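Local coordinates for protein alanine racemase (Corynebacterium glutamicum, PDB 2DY3) that belongs to the alanine racemase family and binds pyridoxal-5'-phosphate, joining a TIM-barrel-type N-terminal domain to a largely beta C-terminal domain, at residues B[8-11]-B[12-15]; B[40-43]-B[44-48]; B[66-70]-B[71-75]; B[110-114]-B[115-119]. All coordinates share one frame; numbering follows the deposited sequence.

Interaction 1: residues B[8-11]-B[12-15]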
loop_
_atom_site.group_PDB
_atom_site.type_symbol
_atom_site.label_atom_id
_atom_site.label_comp_id
_atom_site.label_asym_id
_atom_site.label_seq_id
_atom_site.Cartn_x
_atom_site.Cartn_y
_atom_site.Cartn_z
ATOM N N ILE B 8 15.578 4.946 -4.341
ATOM C CA ILE B 8 15.125 5.912 -5.319
ATOM C C ILE B 8 16.318 6.686 -5.850
ATOM O O ILE B 8 16.925 7.481 -5.136
ATOM C CB ILE B 8 14.115 6.911 -4.719
ATOM C CG1 ILE B 8 13.004 6.158 -3.988
ATOM C CG2 ILE B 8 13.508 7.759 -5.826
ATOM C CD1 ILE B 8 12.336 5.082 -4.824
ATOM N N ASP B 9 16.649 6.441 -7.112
ATOM C CA ASP B 9 17.763 7.116 -7.757
ATOM C C ASP B 9 17.297 8.472 -8.287
ATOM O O ASP B 9 16.661 8.546 -9.334
ATOM C CB ASP B 9 18.283 6.260 -8.910
ATOM C CG ASP B 9 19.488 6.871 -9.596
ATOM O OD1 ASP B 9 19.782 8.063 -9.363
ATOM O OD2 ASP B 9 20.139 6.152 -10.383
ATOM N N LEU B 10 17.624 9.540 -7.565
ATOM C CA LEU B 10 17.223 10.882 -7.970
ATOM C C LEU B 10 17.920 11.363 -9.241
ATOM O O LEU B 10 17.323 12.093 -10.038
ATOM C CB LEU B 10 17.462 11.870 -6.820
ATOM C CG LEU B 10 16.570 11.611 -5.601
ATOM C CD1 LEU B 10 16.879 12.593 -4.469
ATOM C CD2 LEU B 10 15.119 11.720 -6.029
ATOM N N ASP B 11 19.176 10.963 -9.438
ATOM C CA ASP B 11 19.900 11.369 -10.642
ATOM C C ASP B 11 19.184 10.816 -11.864
ATOM O O ASP B 11 19.129 11.460 -12.911
ATOM C CB ASP B 11 21.341 10.851 -10.636
ATOM C CG ASP B 11 22.219 11.575 -9.640
ATOM O OD1 ASP B 11 22.123 12.819 -9.546
ATOM O OD2 ASP B 11 23.020 10.900 -8.959
ATOM N N ALA B 12 18.646 9.609 -11.726
ATOM C CA ALA B 12 17.918 8.977 -12.819
ATOM C C ALA B 12 16.704 9.837 -13.145
ATOM O O ALA B 12 16.346 10.010 -14.312
ATOM C CB ALA B 12 17.479 7.572 -12.418
ATOM N N ILE B 13 16.077 10.383 -12.104
ATOM C CA ILE B 13 14.905 11.239 -12.280
ATOM C C ILE B 13 15.283 12.538 -12.999
ATOM O O ILE B 13 14.574 12.993 -13.902
ATOM C CB ILE B 13 14.246 11.563 -10.912
ATOM C CG1 ILE B 13 13.596 10.292 -10.351
ATOM C CG2 ILE B 13 13.201 12.667 -11.067
ATOM C CD1 ILE B 13 12.906 10.472 -9.023
ATOM N N ALA B 14 16.400 13.134 -12.598
ATOM C CA ALA B 14 16.849 14.364 -13.237
ATOM C C ALA B 14 17.106 14.063 -14.713
ATOM O O ALA B 14 16.691 14.813 -15.596
ATOM C CB ALA B 14 18.115 14.865 -12.570
ATOM N N HIS B 15 17.787 12.950 -14.969
ATOM C CA HIS B 15 18.092 12.529 -16.333
ATOM C C HIS B 15 16.804 12.421 -17.139
ATOM O O HIS B 15 16.683 12.996 -18.223
ATOM C CB HIS B 15 18.791 11.170 -16.317
ATOM C CG HIS B 15 18.881 10.525 -17.663
ATOM N ND1 HIS B 15 19.798 10.914 -18.616
ATOM C CD2 HIS B 15 18.142 9.542 -18.231
ATOM C CE1 HIS B 15 19.621 10.198 -19.712
ATOM N NE2 HIS B 15 18.622 9.359 -19.505
#
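D9 and A12 meet where the chain turns from the strand 4-8 into the helix 10-24. The backbone N of A12 donates its N-H to D9 OD1 at 3.0 Å, with an N-H...O angle of 155°. The donor comes from above the carboxylate plane, 72° out of it. That makes D9 the N-cap, taking up an amide of the first turn, where helical i to i-4 partners are lacking. The carboxylate also lies against the methyl of A12, with D9 CG 3.5 Å from A12 CB. The torsion behind this is chi1 of D9 at -177°, which swings CG away from the residue's own N and over the start of the helix.

D9 O contributes two further bonds, both weak, to A12 N and I13 N. Regular helical bonding then takes over, with A14 N on L10 O and H15 N on D11 O, each 2.9 Å long.

On the apolar side L10 and I13 run side by side, L10 CD2 reaching I13 CD1 at 3.9 Å, while I8 CG2 touches the same CD1 more loosely at 4.2 Å. The H15 ring leads away from this turn, with NE2 bonded to G231 O. I13 packs on V45, V48 and I49 of helix 42-50, A14 on V48, and I8 pairs through its backbone with strand 357-360.

Interaction 2: residues B[40-43]-B[44-48]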
loop_
_atom_site.group_PDB
_atom_site.type_symbol
_atom_site.label_atom_id
_atom_site.label_comp_id
_atom_site.label_asym_id
_atom_site.label_seq_id
_atom_site.Cartn_x
_atom_site.Cartn_y
_atom_site.Cartn_z
ATOM N N HIS B 40 7.415 7.136 -5.442
ATOM C CA HIS B 40 8.857 7.411 -5.369
ATOM C C HIS B 40 9.247 8.463 -4.322
ATOM O O HIS B 40 10.434 8.720 -4.110
ATOM C CB HIS B 40 9.397 7.857 -6.737
ATOM C CG HIS B 40 9.472 6.760 -7.754
ATOM N ND1 HIS B 40 8.354 6.165 -8.297
ATOM C CD2 HIS B 40 10.537 6.161 -8.339
ATOM C CE1 HIS B 40 8.727 5.247 -9.171
ATOM N NE2 HIS B 40 10.046 5.225 -9.215
ATOM N N GLY B 41 8.258 9.073 -3.670
ATOM C CA GLY B 41 8.554 10.087 -2.668
ATOM C C GLY B 41 8.564 11.482 -3.268
ATOM O O GLY B 41 9.622 12.016 -3.618
ATOM N N VAL B 42 7.380 12.082 -3.375
ATOM C CA VAL B 42 7.232 13.407 -3.967
ATOM C C VAL B 42 8.012 14.505 -3.249
ATOM O O VAL B 42 8.417 15.495 -3.865
ATOM C CB VAL B 42 5.733 13.811 -4.032
ATOM C CG1 VAL B 42 5.192 14.108 -2.625
ATOM C CG2 VAL B 42 5.558 14.998 -4.952
ATOM N N GLU B 43 8.229 14.329 -1.951
ATOM C CA GLU B 43 8.953 15.319 -1.166
ATOM C C GLU B 43 10.375 15.511 -1.681
ATOM O O GLU B 43 10.945 16.593 -1.558
ATOM C CB GLU B 43 8.968 14.909 0.309
ATOM C CG GLU B 43 9.710 15.881 1.203
ATOM C CD GLU B 43 9.254 15.820 2.652
ATOM O OE1 GLU B 43 9.907 16.470 3.497
ATOM O OE2 GLU B 43 8.246 15.136 2.945
ATOM N N LYS B 44 10.939 14.457 -2.262
ATOM C CA LYS B 44 12.285 14.507 -2.816
ATOM C C LYS B 44 12.268 14.589 -4.343
ATOM O O LYS B 44 13.073 15.296 -4.940
ATOM C CB LYS B 44 13.078 13.267 -2.394
ATOM C CG LYS B 44 13.457 13.244 -0.927
ATOM C CD LYS B 44 14.403 14.388 -0.590
ATOM C CE LYS B 44 14.738 14.403 0.891
ATOM N NZ LYS B 44 13.497 14.474 1.717
ATOM N N VAL B 45 11.338 13.870 -4.968
ATOM C CA VAL B 45 11.238 13.836 -6.422
ATOM C C VAL B 45 10.849 15.147 -7.098
ATOM O O VAL B 45 11.520 15.590 -8.035
ATOM C CB VAL B 45 10.248 12.739 -6.877
ATOM C CG1 VAL B 45 10.015 12.830 -8.377
ATOM C CG2 VAL B 45 10.795 11.363 -6.500
ATOM N N ALA B 46 9.762 15.758 -6.638
ATOM C CA ALA B 46 9.281 17.008 -7.222
ATOM C C ALA B 46 10.338 18.113 -7.314
ATOM O O ALA B 46 10.440 18.799 -8.327
ATOM C CB ALA B 46 8.066 17.515 -6.441
ATOM N N PRO B 47 11.124 18.315 -6.249
ATOM C CA PRO B 47 12.141 19.369 -6.321
ATOM C C PRO B 47 13.202 19.075 -7.381
ATOM O O PRO B 47 13.700 19.977 -8.054
ATOM C CB PRO B 47 12.713 19.391 -4.907
ATOM C CG PRO B 47 11.561 18.980 -4.072
ATOM C CD PRO B 47 10.974 17.830 -4.867
ATOM N N VAL B 48 13.546 17.806 -7.540
ATOM C CA VAL B 48 14.540 17.444 -8.535
ATOM C C VAL B 48 13.972 17.689 -9.923
ATOM O O VAL B 48 14.642 18.244 -10.799
ATOM C CB VAL B 48 14.954 15.971 -8.396
ATOM C CG1 VAL B 48 15.781 15.553 -9.597
ATOM C CG2 VAL B 48 15.752 15.780 -7.104
#
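Three backbone hydrogen bonds tie G41 and V42 to the turn that follows. G41 O accepts two of them: V45 N lies in its carbonyl plane at 2.9 Å, nearly straight at 167°, whereas K44 N sits above that plane at 3.1 Å. V42 O takes A46 N, also at 3.1 Å. The next residue is P47, which has no N-H to give, so the bonding pattern breaks and the helix kinks. Its ring fills the place instead, with P47 CG 3.5 Å from E43 O.

The apolar contacts are small and lie on the buried side. V42 CG2 rests on A46 CB at 3.9 Å, placed there by a chi1 of 71° that sets CG2 opposite the backbone N and leaves CG1 between N and the carbonyl carbon. V45 CG2 closes against H40 CB at 3.8 Å. The H40 ring leads off the other way, giving ND1 to Y38 O and stacking on Y220.

E43 and K44 run alongside each other on the exposed side, but E43 OE1 and K44 NZ stay 4.5 Å apart, beyond a salt bridge, so any attraction is probably weak.

G41 is the N-cap, with phi at 93°, where a CB would press on the carbonyl O of H40. N36 OD1 accepts from V42 N, so a side chain from helix 34-38 serves the first turn. This is a helix start in an alpha/beta-barrel domain, packed between helices 10-24 and 62-70.

Interaction 3: residues B[66-70]-B[71-75]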
loop_
_atom_site.group_PDB
_atom_site.type_symbol
_atom_site.label_atom_id
_atom_site.label_comp_id
_atom_site.label_asym_id
_atom_site.label_seq_id
_atom_site.Cartn_x
_atom_site.Cartn_y
_atom_site.Cartn_z
ATOM N N MET B 66 -1.585 20.706 -2.434
ATOM C CA MET B 66 -1.158 21.510 -1.292
ATOM C C MET B 66 0.191 21.035 -0.748
ATOM O O MET B 66 0.990 21.844 -0.267
ATOM C CB MET B 66 -2.241 21.506 -0.197
ATOM C CG MET B 66 -3.420 22.444 -0.519
ATOM S SD MET B 66 -4.794 22.480 0.673
ATOM C CE MET B 66 -4.135 23.652 1.915
ATOM N N GLN B 67 0.452 19.732 -0.845
ATOM C CA GLN B 67 1.722 19.171 -0.378
ATOM C C GLN B 67 2.863 19.691 -1.265
ATOM O O GLN B 67 3.978 19.925 -0.793
ATOM C CB GLN B 67 1.679 17.633 -0.410
ATOM C CG GLN B 67 3.005 16.955 -0.031
ATOM C CD GLN B 67 2.929 15.433 -0.036
ATOM O OE1 GLN B 67 2.262 14.837 -0.883
ATOM N NE2 GLN B 67 3.626 14.797 0.904
ATOM N N LEU B 68 2.580 19.878 -2.552
ATOM C CA LEU B 68 3.590 20.392 -3.470
ATOM C C LEU B 68 3.989 21.811 -3.071
ATOM O O LEU B 68 5.171 22.159 -3.071
ATOM C CB LEU B 68 3.068 20.380 -4.910
ATOM C CG LEU B 68 2.947 18.979 -5.515
ATOM C CD1 LEU B 68 2.486 19.070 -6.959
ATOM C CD2 LEU B 68 4.298 18.284 -5.427
ATOM N N ARG B 69 2.999 22.631 -2.737
ATOM C CA ARG B 69 3.280 23.999 -2.329
ATOM C C ARG B 69 4.070 23.963 -1.029
ATOM O O ARG B 69 4.967 24.776 -0.830
ATOM C CB ARG B 69 1.981 24.792 -2.147
ATOM C CG ARG B 69 1.310 25.203 -3.459
ATOM C CD ARG B 69 2.067 26.319 -4.193
ATOM N NE ARG B 69 1.402 26.673 -5.448
ATOM C CZ ARG B 69 1.915 26.480 -6.662
ATOM N NH1 ARG B 69 3.117 25.939 -6.807
ATOM N NH2 ARG B 69 1.209 26.804 -7.737
ATOM N N ASP B 70 3.737 23.006 -0.160
ATOM C CA ASP B 70 4.419 22.841 1.124
ATOM C C ASP B 70 5.926 22.614 0.980
ATOM O O ASP B 70 6.717 23.206 1.716
ATOM C CB ASP B 70 3.827 21.663 1.912
ATOM C CG ASP B 70 2.586 22.042 2.712
ATOM O OD1 ASP B 70 2.257 23.245 2.787
ATOM O OD2 ASP B 70 1.946 21.131 3.279
ATOM N N ILE B 71 6.331 21.752 0.052
ATOM C CA ILE B 71 7.753 21.488 -0.122
ATOM C C ILE B 71 8.475 22.618 -0.852
ATOM O O ILE B 71 9.698 22.587 -1.001
ATOM C CB ILE B 71 8.009 20.159 -0.864
ATOM C CG1 ILE B 71 7.446 20.222 -2.278
ATOM C CG2 ILE B 71 7.379 19.008 -0.096
ATOM C CD1 ILE B 71 7.626 18.929 -3.039
ATOM N N GLY B 72 7.719 23.608 -1.315
ATOM C CA GLY B 72 8.340 24.737 -1.980
ATOM C C GLY B 72 8.208 24.820 -3.484
ATOM O O GLY B 72 8.813 25.692 -4.106
ATOM N N ILE B 73 7.440 23.914 -4.078
ATOM C CA ILE B 73 7.243 23.947 -5.518
ATOM C C ILE B 73 6.536 25.261 -5.826
ATOM O O ILE B 73 5.466 25.540 -5.279
ATOM C CB ILE B 73 6.357 22.777 -5.995
ATOM C CG1 ILE B 73 7.062 21.440 -5.720
ATOM C CG2 ILE B 73 6.036 22.940 -7.476
ATOM C CD1 ILE B 73 8.377 21.284 -6.452
ATOM N N SER B 74 7.140 26.073 -6.686
ATOM C CA SER B 74 6.563 27.359 -7.053
ATOM C C SER B 74 6.008 27.342 -8.475
ATOM O O SER B 74 5.435 28.322 -8.936
ATOM C CB SER B 74 7.614 28.470 -6.914
ATOM O OG SER B 74 8.749 28.202 -7.722
ATOM N N GLN B 75 6.180 26.229 -9.173
ATOM C CA GLN B 75 5.657 26.120 -10.530
ATOM C C GLN B 75 4.132 25.984 -10.525
ATOM O O GLN B 75 3.513 25.728 -9.490
ATOM C CB GLN B 75 6.242 24.894 -11.249
ATOM C CG GLN B 75 7.695 24.997 -11.704
ATOM C CD GLN B 75 8.672 25.116 -10.551
ATOM O OE1 GLN B 75 8.465 24.542 -9.482
ATOM N NE2 GLN B 75 9.756 25.851 -10.770
#
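R69 reaches I73 and Q75 because its side chain folds back: chi1 of -75° sets CG opposite the carbonyl carbon, and chi2 of -72° bends the chain toward the loop that follows the helix. I71 has the less common chi1 of 63°, which tucks CG1 between its backbone N and carbonyl carbon and brings I71 CG1 to 3.1 Å from L68 O.

The helix ends in a Schellman motif. I73 N bonds back to L68 O at 3.0 Å, and G72 N to R69 O at the same length, the latter from well above the carbonyl plane. I71 N still bonds to Q67 O in the ordinary helical way. G72 makes the reversal with positive phi, where a CB would run into the carbonyl oxygen of I71.

Beneath the turn L68, I71 and I73 form one apolar patch: L68 and I71 lie side by side, and L68 CD2 is 4.2 Å from I73 CG1. This patch meets A46 and V42 of helix 42-50 and F57 of strand 56-59. D70 faces outward, where OD1 forms a salt bridge with R94.

The guanidinium ties helix end and loop together before strand 76-81 begins. R94 O and N95 O accept from its NE and NH2, which helps to fix its rotation. R69 NH1 also bonds to I73 O at 2.8 Å. Across the end of the group, R69 NH1 and R69 NH2 share a single acceptor lying in their plane, Q75 O, at 2.7 Å and 3.1 Å respectively.

Interaction 4: residues B[110-114]-B[115-119]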
loop_
_atom_site.group_PDB
_atom_site.type_symbol
_atom_site.label_atom_id
_atom_site.label_comp_id
_atom_site.label_asym_id
_atom_site.label_seq_id
_atom_site.Cartn_x
_atom_site.Cartn_y
_atom_site.Cartn_z
ATOM N N ILE B 110 -17.558 29.658 -9.631
ATOM C CA ILE B 110 -18.127 30.953 -9.988
ATOM C C ILE B 110 -18.723 31.634 -8.766
ATOM O O ILE B 110 -18.679 32.861 -8.640
ATOM C CB ILE B 110 -19.230 30.796 -11.051
ATOM C CG1 ILE B 110 -18.612 30.368 -12.386
ATOM C CG2 ILE B 110 -19.985 32.100 -11.220
ATOM C CD1 ILE B 110 -19.640 29.981 -13.431
ATOM N N GLU B 111 -19.273 30.837 -7.859
ATOM C CA GLU B 111 -19.881 31.394 -6.663
ATOM C C GLU B 111 -18.877 31.608 -5.536
ATOM O O GLU B 111 -19.258 31.965 -4.420
ATOM C CB GLU B 111 -21.034 30.501 -6.199
ATOM C CG GLU B 111 -22.199 30.472 -7.188
ATOM C CD GLU B 111 -23.278 29.477 -6.803
ATOM O OE1 GLU B 111 -24.309 29.417 -7.505
ATOM O OE2 GLU B 111 -23.092 28.750 -5.806
ATOM N N THR B 112 -17.597 31.399 -5.833
ATOM C CA THR B 112 -16.539 31.595 -4.842
ATOM C C THR B 112 -15.991 33.014 -4.942
ATOM O O THR B 112 -15.580 33.452 -6.023
ATOM C CB THR B 112 -15.354 30.636 -5.058
ATOM O OG1 THR B 112 -15.751 29.294 -4.758
ATOM C CG2 THR B 112 -14.188 31.039 -4.157
ATOM N N ASP B 113 -15.967 33.720 -3.816
ATOM C CA ASP B 113 -15.468 35.092 -3.806
ATOM C C ASP B 113 -13.977 35.161 -3.511
ATOM O O ASP B 113 -13.561 35.364 -2.369
ATOM C CB ASP B 113 -16.239 35.941 -2.788
ATOM C CG ASP B 113 -15.787 37.397 -2.776
ATOM O OD1 ASP B 113 -14.867 37.751 -3.550
ATOM O OD2 ASP B 113 -16.353 38.189 -1.995
ATOM N N ALA B 114 -13.186 34.982 -4.562
ATOM C CA ALA B 114 -11.735 35.043 -4.490
ATOM C C ALA B 114 -11.312 35.939 -5.645
ATOM O O ALA B 114 -11.971 35.965 -6.681
ATOM C CB ALA B 114 -11.137 33.652 -4.651
ATOM N N GLU B 115 -10.217 36.667 -5.460
ATOM C CA GLU B 115 -9.713 37.595 -6.469
ATOM C C GLU B 115 -9.538 37.039 -7.879
ATOM O O GLU B 115 -10.201 37.494 -8.814
ATOM C CB GLU B 115 -8.391 38.207 -5.988
ATOM C CG GLU B 115 -7.415 37.187 -5.413
ATOM C CD GLU B 115 -6.146 37.818 -4.867
ATOM O OE1 GLU B 115 -5.354 38.361 -5.669
ATOM O OE2 GLU B 115 -5.942 37.772 -3.634
ATOM N N HIS B 116 -8.650 36.062 -8.039
ATOM C CA HIS B 116 -8.396 35.490 -9.362
ATOM C C HIS B 116 -8.199 33.976 -9.304
ATOM O O HIS B 116 -7.154 33.492 -8.879
ATOM C CB HIS B 116 -7.167 36.170 -9.969
ATOM C CG HIS B 116 -6.697 35.553 -11.246
ATOM N ND1 HIS B 116 -6.040 34.344 -11.288
ATOM C CD2 HIS B 116 -6.775 35.985 -12.526
ATOM C CE1 HIS B 116 -5.730 34.057 -12.539
ATOM N NE2 HIS B 116 -6.166 35.036 -13.311
ATOM N N ILE B 117 -9.208 33.239 -9.754
ATOM C CA ILE B 117 -9.183 31.780 -9.724
ATOM C C ILE B 117 -8.769 31.127 -11.047
ATOM O O ILE B 117 -9.465 31.256 -12.052
ATOM C CB ILE B 117 -10.576 31.238 -9.315
ATOM C CG1 ILE B 117 -10.987 31.841 -7.971
ATOM C CG2 ILE B 117 -10.549 29.720 -9.233
ATOM C CD1 ILE B 117 -12.449 31.646 -7.635
ATOM N N ARG B 118 -7.635 30.428 -11.034
ATOM C CA ARG B 118 -7.144 29.740 -12.227
ATOM C C ARG B 118 -7.795 28.361 -12.331
ATOM O O ARG B 118 -7.723 27.554 -11.400
ATOM C CB ARG B 118 -5.614 29.580 -12.175
ATOM C CG ARG B 118 -4.823 30.835 -12.589
ATOM C CD ARG B 118 -3.341 30.726 -12.233
ATOM N NE ARG B 118 -2.684 29.598 -12.896
ATOM C CZ ARG B 118 -2.286 29.595 -14.164
ATOM N NH1 ARG B 118 -2.466 30.667 -14.926
ATOM N NH2 ARG B 118 -1.719 28.512 -14.676
ATOM N N VAL B 119 -8.439 28.100 -13.462
ATOM C CA VAL B 119 -9.087 26.819 -13.683
ATOM C C VAL B 119 -8.726 26.238 -15.048
ATOM O O VAL B 119 -8.329 26.958 -15.969
ATOM C CB VAL B 119 -10.638 26.933 -13.608
ATOM C CG1 VAL B 119 -11.070 27.477 -12.263
ATOM C CG2 VAL B 119 -11.148 27.816 -14.730
#
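T112 and A114 are the residues of 110-114 whose side chains touch I117 at the start of strand 117-122. After helix 103-110 finishes, T112 directs its CB at the coming strand. Its chi1 of -69° puts the methyl opposite the backbone N, and T112 CG2 meets I117 CD1 at 3.9 Å, the two side chains crossing at about a right angle. The hydroxyl takes another course: OG1 bonds to A108 O, back in the last turn of the helix.

D113 then forms the centre of an inverse gamma turn, its backbone bent so that A114 N comes back to T112 O in a weak bond of 3.2 Å. The turn carries the chain round to A114, where A114 CB lies 3.8 Å from I117 CG1 and as close to CD1. I117 CD1 therefore sits between the T112 methyl, CG2, and A114 CB.

I117 bonds through its backbone to H149 and to E151 of the neighbouring strand 150-156, while R89 of helix 88-92 lies on T112 and A114, and I92 on I117. Since carbon atoms make the contact between T112, A114 and I117, it rests on shape and on excluding water rather than on directional bonds.

How the interactions relate
All four lie in the N-terminal domain, but their settings differ. Interactions 1, 2 and 3 form a continuous series: I13 CD1 meets V45 CG2 at 3.4 Å, and A46 CB meets I71 CD1 at 3.7 Å, so helix 42-50 is packed between the other two. Interaction 2 is the most buried of the set, while 1 and 3 are partly buried, with exposed residues such as D11 and D70. Interaction 4 stands apart, its nearest atoms about 7 Å from those of interaction 3. Interactions 1 and 2 are helix starts, one with an aspartate carboxylate at the N-cap, the other with glycine at that position; interaction 3 is a helix end with an arginine grip, and interaction 4 relies on apolar packing.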